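Long-range contact in glycosyl hydrolase family 62 protein (Coprinopsis cinerea, PDB 5B6T), which probably releases L-arabinofuranose side groups from arabinoxylan, as an alpha-L-arabinofuranosidase of glycoside hydrolase family 62: residues 185-198 / 210-224. Residues are numbered along the deposited sequence; the frame is centred on the assembly and turned at random.
Sequences MQDSNKNRLFEAAN and LLHEAIGSDGRRWFR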
ATOM      1  N   MET A 185     -10.844   9.735   9.081  1.00  9.38           N
ATOM      2  CA  MET A 185     -11.809   8.687   9.376  1.00 10.20           C
ATOM      3  C   MET A 185     -11.378   8.011  10.671  1.00  9.53           C
ATOM      4  O   MET A 185     -10.178   7.919  10.981  1.00  8.54           O
ATOM      5  CB  MET A 185     -11.875   7.639   8.249  1.00 11.66           C
ATOM      6  CG  MET A 185     -13.017   6.662   8.442  1.00 12.92           C
ATOM      7  SD  MET A 185     -13.103   5.507   7.060  1.00 14.80           S
ATOM      8  CE  MET A 185     -13.957   6.501   5.864  1.00 13.96           C
ATOM      9  N   GLN A 186     -12.352   7.535  11.424  1.00  9.70           N
ATOM     10  CA  GLN A 186     -12.058   6.808  12.646  1.00 10.70           C
ATOM     11  C   GLN A 186     -13.125   5.819  12.998  1.00 10.48           C
ATOM     12  O   GLN A 186     -14.274   5.925  12.530  1.00 10.20           O
ATOM     13  CB  GLN A 186     -11.801   7.752  13.808  1.00 12.46           C
ATOM     14  CG  GLN A 186     -12.974   8.591  14.206  1.00 13.68           C
ATOM     15  CD  GLN A 186     -12.543   9.704  15.138  1.00 16.94           C
ATOM     16  OE1 GLN A 186     -11.730   9.501  16.028  1.00 18.95           O
ATOM     17  NE2 GLN A 186     -13.025  10.907  14.874  1.00 20.95           N
ATOM     18  N   ASP A 187     -12.718   4.814  13.773  1.00 10.19           N
ATOM     19  CA  ASP A 187     -13.652   3.859  14.352  1.00  9.91           C
ATOM     20  C   ASP A 187     -13.241   3.580  15.782  1.00 10.40           C
ATOM     21  O   ASP A 187     -12.061   3.428  16.060  1.00  9.93           O
ATOM     22  CB  ASP A 187     -13.667   2.555  13.556  1.00  9.93           C
ATOM     23  CG  ASP A 187     -14.966   1.777  13.721  1.00 10.51           C
ATOM     24  OD1 ASP A 187     -15.184   1.190  14.801  1.00 10.52           O
ATOM     25  OD2 ASP A 187     -15.781   1.751  12.781  1.00 11.05           O
ATOM     26  N   SER A 188     -14.215   3.503  16.693  1.00 10.95           N
ATOM     27  CA  SER A 188     -13.905   3.126  18.076  1.00 11.61           C
ATOM     28  C   SER A 188     -13.383   1.689  18.206  1.00 11.49           C
ATOM     29  O   SER A 188     -12.708   1.376  19.187  1.00 12.12           O
ATOM     30  CB  SER A 188     -15.144   3.283  18.957  1.00 13.04           C
ATOM     31  OG  SER A 188     -16.182   2.441  18.463  1.00 15.47           O
ATOM     32  N   ASN A 189     -13.659   0.834  17.218  1.00 10.43           N
ATOM     33  CA  ASN A 189     -13.055  -0.488  17.162  1.00 10.49           C
ATOM     34  C   ASN A 189     -11.889  -0.458  16.172  1.00  9.67           C
ATOM     35  O   ASN A 189     -12.097  -0.415  14.947  1.00  9.40           O
ATOM     36  CB  ASN A 189     -14.098  -1.535  16.741  1.00 10.59           C
ATOM     37  CG  ASN A 189     -13.517  -2.927  16.642  1.00 11.16           C
ATOM     38  OD1 ASN A 189     -12.333  -3.137  16.834  1.00 10.71           O
ATOM     39  ND2 ASN A 189     -14.354  -3.894  16.314  1.00 12.36           N
ATOM     40  N   LYS A 190     -10.671  -0.444  16.702  1.00  9.89           N
ATOM     41  CA  LYS A 190      -9.488  -0.354  15.851  1.00  9.76           C
ATOM     42  C   LYS A 190      -9.435  -1.442  14.784  1.00  9.91           C
ATOM     43  O   LYS A 190      -8.891  -1.206  13.692  1.00  9.83           O
ATOM     44  CB  LYS A 190      -8.204  -0.359  16.681  1.00 10.30           C
ATOM     45  CG  LYS A 190      -7.954  -1.665  17.404  1.00 10.71           C
ATOM     46  CD  LYS A 190      -6.718  -1.576  18.312  1.00 12.02           C
ATOM     47  CE  LYS A 190      -6.380  -2.922  18.927  1.00 13.03           C
ATOM     48  NZ  LYS A 190      -5.130  -2.858  19.744  1.00 14.44           N
ATOM     49  N   ASN A 191     -10.005  -2.604  15.048  1.00 10.28           N
ATOM     50  CA  ASN A 191      -9.976  -3.687  14.064  1.00 10.87           C
ATOM     51  C   ASN A 191     -10.770  -3.348  12.800  1.00 10.02           C
ATOM     52  O   ASN A 191     -10.478  -3.880  11.762  1.00  9.69           O
ATOM     53  CB  ASN A 191     -10.505  -4.973  14.682  1.00 11.73           C
ATOM     54  CG  ASN A 191      -9.473  -5.667  15.570  1.00 13.49           C
ATOM     55  OD1 ASN A 191      -8.377  -5.182  15.777  1.00 15.02           O
ATOM     56  ND2 ASN A 191      -9.836  -6.836  16.065  1.00 16.94           N
ATOM     57  N   ARG A 192     -11.757  -2.470  12.900  1.00  9.64           N
ATOM     58  CA  ARG A 192     -12.574  -2.089  11.750  1.00  9.47           C
ATOM     59  C   ARG A 192     -11.853  -1.124  10.808  1.00  8.96           C
ATOM     60  O   ARG A 192     -12.225  -1.012   9.639  1.00  8.93           O
ATOM     61  CB  ARG A 192     -13.885  -1.449  12.197  1.00  9.69           C
ATOM     62  CG  ARG A 192     -14.825  -2.377  12.930  1.00 10.61           C
ATOM     63  CD  ARG A 192     -15.502  -3.335  11.982  1.00 11.10           C
ATOM     64  NE  ARG A 192     -16.490  -2.667  11.136  1.00 11.60           N
ATOM     65  CZ  ARG A 192     -17.257  -3.247  10.202  1.00 12.03           C
ATOM     66  NH1 ARG A 192     -17.159  -4.552   9.908  1.00 11.73           N
ATOM     67  NH2 ARG A 192     -18.110  -2.473   9.540  1.00 11.78           N
ATOM     68  N   LEU A 193     -10.810  -0.454  11.296  1.00  7.97           N
ATOM     69  CA  LEU A 193     -10.097   0.556  10.497  1.00  8.38           C
ATOM     70  C   LEU A 193      -8.641   0.522  10.935  1.00  8.43           C
ATOM     71  O   LEU A 193      -8.139   1.403  11.642  1.00  8.32           O
ATOM     72  CB  LEU A 193     -10.739   1.923  10.701  1.00  8.73           C
ATOM     73  CG  LEU A 193     -10.362   2.996   9.681  1.00  9.44           C
ATOM     74  CD1 LEU A 193     -11.070   2.765   8.356  1.00  9.96           C
ATOM     75  CD2 LEU A 193     -10.665   4.389  10.215  1.00  9.88           C
ATOM     76  N   PHE A 194      -7.962  -0.549  10.531  1.00  8.16           N
ATOM     77  CA  PHE A 194      -6.721  -0.925  11.204  1.00  8.30           C
ATOM     78  C   PHE A 194      -5.468  -0.306  10.606  1.00  7.88           C
ATOM     79  O   PHE A 194      -4.746   0.409  11.293  1.00  8.16           O
ATOM     80  CB  PHE A 194      -6.604  -2.440  11.310  1.00  8.16           C
ATOM     81  CG  PHE A 194      -5.518  -2.881  12.251  1.00  9.17           C
ATOM     82  CD1 PHE A 194      -5.601  -2.592  13.607  1.00  9.24           C
ATOM     83  CD2 PHE A 194      -4.432  -3.582  11.795  1.00  9.32           C
ATOM     84  CE1 PHE A 194      -4.583  -2.979  14.470  1.00  9.71           C
ATOM     85  CE2 PHE A 194      -3.427  -3.991  12.656  1.00  9.60           C
ATOM     86  CZ  PHE A 194      -3.493  -3.679  13.991  1.00  9.69           C
ATOM     87  N   GLU A 195      -5.182  -0.568   9.340  1.00  7.68           N
ATOM     88  CA  GLU A 195      -3.988   0.032   8.721  1.00  8.09           C
ATOM     89  C   GLU A 195      -4.087  -0.079   7.201  1.00  7.69           C
ATOM     90  O   GLU A 195      -5.156  -0.427   6.676  1.00  7.75           O
ATOM     91  CB  GLU A 195      -2.729  -0.669   9.249  1.00  8.15           C
ATOM     92  CG  GLU A 195      -2.666  -2.162   8.944  1.00  8.67           C
ATOM     93  CD  GLU A 195      -1.594  -2.933   9.691  1.00  9.60           C
ATOM     94  OE1 GLU A 195      -0.798  -2.390  10.463  1.00  9.60           O
ATOM     95  OE2 GLU A 195      -1.487  -4.171   9.505  1.00 10.81           O
ATOM     96  N   ALA A 196      -3.024   0.299   6.508  1.00  7.34           N
ATOM     97  CA  ALA A 196      -2.848   0.019   5.080  1.00  6.91           C
ATOM     98  C   ALA A 196      -3.921   0.670   4.218  1.00  6.82           C
ATOM     99  O   ALA A 196      -4.562   0.018   3.389  1.00  6.42           O
ATOM    100  CB  ALA A 196      -2.787  -1.479   4.833  1.00  6.98           C
ATOM    101  N   ALA A 197      -3.987   1.986   4.301  1.00  6.49           N
ATOM    102  CA  ALA A 197      -4.822   2.760   3.379  1.00  6.69           C
ATOM    103  C   ALA A 197      -4.270   2.753   1.932  1.00  6.64           C
ATOM    104  O   ALA A 197      -3.076   2.709   1.708  1.00  6.87           O
ATOM    105  CB  ALA A 197      -4.973   4.193   3.858  1.00  7.12           C
ATOM    106  N   ASN A 198      -5.200   2.768   0.975  1.00  6.45           N
ATOM    107  CA  ASN A 198      -4.932   3.214  -0.395  1.00  6.43           C
ATOM    108  C   ASN A 198      -5.946   4.283  -0.743  1.00  6.44           C
ATOM    109  O   ASN A 198      -7.121   4.195  -0.359  1.00  6.67           O
ATOM    110  CB  ASN A 198      -5.098   2.111  -1.461  1.00  6.46           C
ATOM    111  CG  ASN A 198      -4.295   0.850  -1.195  1.00  6.71           C
ATOM    112  OD1 ASN A 198      -4.883  -0.193  -0.905  1.00  7.04           O
ATOM    113  ND2 ASN A 198      -2.986   0.906  -1.386  1.00  6.53           N
ATOM    114  N   LEU A 210     -11.199   5.149  -1.462  1.00  7.15           N
ATOM    115  CA  LEU A 210     -10.407   4.826  -0.259  1.00  6.92           C
ATOM    116  C   LEU A 210     -10.563   3.334   0.038  1.00  7.02           C
ATOM    117  O   LEU A 210     -11.682   2.837   0.137  1.00  7.30           O
ATOM    118  CB  LEU A 210     -10.934   5.609   0.947  1.00  7.03           C
ATOM    119  CG  LEU A 210     -10.391   5.218   2.324  1.00  7.23           C
ATOM    120  CD1 LEU A 210      -8.912   5.513   2.451  1.00  7.30           C
ATOM    121  CD2 LEU A 210     -11.188   5.959   3.400  1.00  7.64           C
ATOM    122  N   LEU A 211      -9.434   2.630   0.153  1.00  6.86           N
ATOM    123  CA  LEU A 211      -9.389   1.264   0.651  1.00  7.00           C
ATOM    124  C   LEU A 211      -8.682   1.285   1.977  1.00  7.01           C
ATOM    125  O   LEU A 211      -7.798   2.102   2.203  1.00  7.17           O
ATOM    126  CB  LEU A 211      -8.600   0.342  -0.296  1.00  6.90           C
ATOM    127  CG  LEU A 211      -8.998   0.418  -1.770  1.00  6.98           C
ATOM    128  CD1 LEU A 211      -8.092  -0.458  -2.634  1.00  6.93           C
ATOM    129  CD2 LEU A 211     -10.488   0.096  -1.981  1.00  7.01           C
ATOM    130  N   HIS A 212      -9.065   0.391   2.879  1.00  7.18           N
ATOM    131  CA  HIS A 212      -8.390   0.357   4.179  1.00  7.42           C
ATOM    132  C   HIS A 212      -8.518  -1.068   4.719  1.00  7.47           C
ATOM    133  O   HIS A 212      -9.577  -1.675   4.601  1.00  7.59           O
ATOM    134  CB  HIS A 212      -9.067   1.366   5.139  1.00  7.91           C
ATOM    135  CG  HIS A 212      -8.228   1.828   6.269  1.00  8.42           C
ATOM    136  ND1 HIS A 212      -7.856   1.026   7.332  1.00  8.22           N
ATOM    137  CD2 HIS A 212      -7.719   3.056   6.534  1.00  8.90           C
ATOM    138  CE1 HIS A 212      -7.121   1.734   8.173  1.00  8.29           C
ATOM    139  NE2 HIS A 212      -7.050   2.970   7.729  1.00  9.22           N
ATOM    140  N   GLU A 213      -7.426  -1.577   5.286  1.00  7.57           N
ATOM    141  CA  GLU A 213      -7.395  -2.917   5.869  1.00  7.68           C
ATOM    142  C   GLU A 213      -8.084  -2.970   7.234  1.00  7.70           C
ATOM    143  O   GLU A 213      -8.030  -1.994   8.011  1.00  7.95           O
ATOM    144  CB  GLU A 213      -5.960  -3.422   6.013  1.00  7.78           C
ATOM    145  CG  GLU A 213      -5.870  -4.915   6.229  1.00  7.81           C
ATOM    146  CD  GLU A 213      -4.450  -5.463   6.221  1.00  7.63           C
ATOM    147  OE1 GLU A 213      -3.541  -4.825   5.630  1.00  7.64           O
ATOM    148  OE2 GLU A 213      -4.275  -6.589   6.777  1.00  8.21           O
ATOM    149  N   ALA A 214      -8.729  -4.106   7.486  1.00  7.68           N
ATOM    150  CA  ALA A 214      -9.438  -4.383   8.720  1.00  7.87           C
ATOM    151  C   ALA A 214      -9.115  -5.811   9.136  1.00  8.18           C
ATOM    152  O   ALA A 214      -8.638  -6.617   8.351  1.00  7.67           O
ATOM    153  CB  ALA A 214     -10.941  -4.248   8.492  1.00  8.08           C
ATOM    154  N   ILE A 215      -9.363  -6.103  10.407  1.00  8.62           N
ATOM    155  CA  ILE A 215      -9.241  -7.429  10.967  1.00  9.02           C
ATOM    156  C   ILE A 215     -10.662  -7.855  11.312  1.00  9.39           C
ATOM    157  O   ILE A 215     -11.293  -7.260  12.198  1.00  9.97           O
ATOM    158  CB  ILE A 215      -8.375  -7.422  12.242  1.00  9.47           C
ATOM    159  CG1 ILE A 215      -6.986  -6.818  11.972  1.00  9.90           C
ATOM    160  CG2 ILE A 215      -8.274  -8.807  12.853  1.00  9.53           C
ATOM    161  CD1 ILE A 215      -6.174  -6.617  13.224  1.00 10.44           C
ATOM    162  N   GLY A 216     -11.172  -8.855  10.607  1.00  9.44           N
ATOM    163  CA  GLY A 216     -12.580  -9.226  10.689  1.00 10.07           C
ATOM    164  C   GLY A 216     -12.948 -10.050  11.910  1.00 11.24           C
ATOM    165  O   GLY A 216     -12.078 -10.387  12.765  1.00 11.96           O
ATOM    166  N   SER A 217     -14.243 -10.376  11.970  1.00 11.96           N
ATOM    167  CA  SER A 217     -14.804 -11.147  13.087  1.00 13.53           C
ATOM    168  C   SER A 217     -14.199 -12.547  13.208  1.00 13.99           C
ATOM    169  O   SER A 217     -14.226 -13.139  14.286  1.00 14.67           O
ATOM    170  CB  SER A 217     -16.324 -11.257  12.943  1.00 14.25           C
ATOM    171  OG  SER A 217     -16.680 -11.910  11.739  1.00 15.14           O
ATOM    172  N   ASP A 218     -13.661 -13.063  12.102  1.00 13.43           N
ATOM    173  CA  ASP A 218     -12.928 -14.345  12.097  1.00 13.13           C
ATOM    174  C   ASP A 218     -11.420 -14.204  12.345  1.00 12.26           C
ATOM    175  O   ASP A 218     -10.678 -15.163  12.220  1.00 12.38           O
ATOM    176  CB  ASP A 218     -13.142 -15.073  10.776  1.00 13.46           C
ATOM    177  CG  ASP A 218     -12.791 -14.201   9.568  1.00 13.91           C
ATOM    178  OD1 ASP A 218     -12.310 -13.060   9.772  1.00 13.03           O
ATOM    179  OD2 ASP A 218     -13.016 -14.667   8.446  1.00 15.13           O
ATOM    180  N   GLY A 219     -10.960 -13.000  12.691  1.00 11.13           N
ATOM    181  CA  GLY A 219      -9.540 -12.747  12.860  1.00 11.12           C
ATOM    182  C   GLY A 219      -8.733 -12.560  11.577  1.00 10.39           C
ATOM    183  O   GLY A 219      -7.515 -12.354  11.643  1.00 11.11           O
ATOM    184  N   ARG A 220      -9.382 -12.603  10.422  1.00 10.21           N
ATOM    185  CA  ARG A 220      -8.666 -12.549   9.146  1.00  9.84           C
ATOM    186  C   ARG A 220      -8.658 -11.144   8.542  1.00  9.29           C
ATOM    187  O   ARG A 220      -9.592 -10.370   8.693  1.00  9.02           O
ATOM    188  CB  ARG A 220      -9.289 -13.541   8.156  1.00 10.52           C
ATOM    189  CG  ARG A 220      -9.235 -15.003   8.594  1.00 10.90           C
ATOM    190  CD  ARG A 220      -7.823 -15.514   8.597  1.00 11.31           C
ATOM    191  NE  ARG A 220      -7.726 -16.896   9.084  1.00 12.62           N
ATOM    192  CZ  ARG A 220      -6.578 -17.535   9.254  1.00 13.32           C
ATOM    193  NH1 ARG A 220      -5.412 -16.963   8.941  1.00 13.04           N
ATOM    194  NH2 ARG A 220      -6.594 -18.773   9.720  1.00 14.28           N
ATOM    195  N   ARG A 221      -7.594 -10.851   7.818  1.00  8.45           N
ATOM    196  CA  ARG A 221      -7.453  -9.549   7.175  1.00  8.11           C
ATOM    197  C   ARG A 221      -8.381  -9.455   5.966  1.00  7.89           C
ATOM    198  O   ARG A 221      -8.619 -10.429   5.226  1.00  7.52           O
ATOM    199  CB  ARG A 221      -6.007  -9.302   6.736  1.00  8.02           C
ATOM    200  CG  ARG A 221      -4.972  -9.419   7.850  1.00  8.00           C
ATOM    201  CD  ARG A 221      -5.376  -8.599   9.058  1.00  8.52           C
ATOM    202  NE  ARG A 221      -4.355  -8.557  10.096  1.00  8.84           N
ATOM    203  CZ  ARG A 221      -3.478  -7.576  10.282  1.00  8.80           C
ATOM    204  NH1 ARG A 221      -3.405  -6.523   9.463  1.00  8.59           N
ATOM    205  NH2 ARG A 221      -2.634  -7.659  11.328  1.00  9.44           N
ATOM    206  N   TRP A 222      -8.873  -8.241   5.771  1.00  7.68           N
ATOM    207  CA  TRP A 222      -9.740  -7.922   4.646  1.00  7.43           C
ATOM    208  C   TRP A 222      -9.731  -6.430   4.380  1.00  7.51           C
ATOM    209  O   TRP A 222      -9.209  -5.669   5.191  1.00  7.65           O
ATOM    210  CB  TRP A 222     -11.171  -8.424   4.885  1.00  7.49           C
ATOM    211  CG  TRP A 222     -11.940  -7.758   6.017  1.00  7.47           C
ATOM    212  CD1 TRP A 222     -11.645  -7.792   7.342  1.00  7.57           C
ATOM    213  CD2 TRP A 222     -13.136  -6.982   5.885  1.00  7.83           C
ATOM    214  NE1 TRP A 222     -12.601  -7.094   8.048  1.00  8.29           N
ATOM    215  CE2 TRP A 222     -13.510  -6.565   7.181  1.00  8.04           C
ATOM    216  CE3 TRP A 222     -13.936  -6.605   4.798  1.00  8.10           C
ATOM    217  CZ2 TRP A 222     -14.644  -5.798   7.415  1.00  8.24           C
ATOM    218  CZ3 TRP A 222     -15.042  -5.843   5.021  1.00  8.42           C
ATOM    219  CH2 TRP A 222     -15.405  -5.452   6.325  1.00  8.68           C
ATOM    220  N   PHE A 223     -10.323  -6.019   3.259  1.00  7.22           N
ATOM    221  CA  PHE A 223     -10.415  -4.617   2.866  1.00  7.15           C
ATOM    222  C   PHE A 223     -11.814  -4.076   2.781  1.00  7.56           C
ATOM    223  O   PHE A 223     -12.704  -4.722   2.223  1.00  7.20           O
ATOM    224  CB  PHE A 223      -9.699  -4.346   1.511  1.00  7.12           C
ATOM    225  CG  PHE A 223      -8.221  -4.297   1.674  1.00  7.04           C
ATOM    226  CD1 PHE A 223      -7.462  -5.483   1.629  1.00  7.33           C
ATOM    227  CD2 PHE A 223      -7.609  -3.115   2.004  1.00  7.07           C
ATOM    228  CE1 PHE A 223      -6.103  -5.434   1.838  1.00  7.92           C
ATOM    229  CE2 PHE A 223      -6.246  -3.077   2.240  1.00  7.16           C
ATOM    230  CZ  PHE A 223      -5.505  -4.239   2.181  1.00  7.41           C
ATOM    231  N   ARG A 224     -11.962  -2.862   3.314  1.00  7.85           N
ATOM    232  CA  ARG A 224     -13.165  -2.053   3.173  1.00  8.07           C
ATOM    233  C   ARG A 224     -12.922  -0.955   2.180  1.00  8.13           C
ATOM    234  O   ARG A 224     -11.780  -0.577   1.943  1.00  7.81           O
ATOM    235  CB  ARG A 224     -13.561  -1.476   4.533  1.00  8.11           C
ATOM    236  CG  ARG A 224     -13.843  -2.559   5.576  1.00  8.64           C
ATOM    237  CD  ARG A 224     -14.114  -2.014   6.961  1.00  8.98           C
ATOM    238  NE  ARG A 224     -15.369  -1.272   7.046  1.00  9.43           N
ATOM    239  CZ  ARG A 224     -15.604  -0.265   7.896  1.00  9.98           C
ATOM    240  NH1 ARG A 224     -14.669   0.123   8.769  1.00  9.81           N
ATOM    241  NH2 ARG A 224     -16.776   0.354   7.882  1.00 10.18           N
TER
HETATM  242  O   HOH W   1     -15.097   2.478  10.293  1.00 15.46           O
HETATM  243  O   HOH W   2     -11.813  -8.098  14.783  1.00 26.87           O
HETATM  244  O   HOH W   3     -10.945  -0.505   7.130  1.00 24.83           O
HETATM  245  O   HOH W   4      -1.260  -5.301   7.043  1.00  8.88           O
HETATM  246  O   HOH W   5      -0.566  -5.770  11.665  1.00 15.64           O
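M185 CE lies against L210 CD2 (3.7 Å). I215 N donates to N191 O (2.8 Å). R192 O accepts R224 NH1 from above its carbonyl plane (2.8 Å). R192 NH2 lies over one face of the R224 guanidinium, offset toward its rim, with the planes 33° apart; Q241 and D240 hold the two NH2 ends. L193 puts CD1 over the centre of the H212 ring, a CH-pi contact. I215 CD1 likewise covers the F194 ring, 3.7 Å from its centroid. F194 and E195 stand opposite the single residue E213 in a classic beta bulge. F194 N bonds E213 O (2.9 Å), E195 N only weakly. H212 CG lies anti to the backbone N (chi1 -158°), which carries the ring under L193. Its ND1 donates to E213 O (3.1 Å). With an alanine in place of this histidine, L193 CD1 would probably lose its ring face, and E213 O the ND1 bond. E195 OE2 meets R221 NH1 at 3.0 Å on its anti side, somewhat out of the carboxylate plane; E213 OE2 shares that nitrogen and also bonds S264. The E195 side chain lies about 3 Å from the bound lead ion. N198 and L211 form an antiparallel hydrogen-bonded pair. Strands 195-202, 207-215 and 221-228 share one blade of the five-bladed GH62 beta-propeller. In the neighbouring blade, strand 163-170 packs L164 on A197, L210 and H212, and strand 142-148 touches E195 and N198.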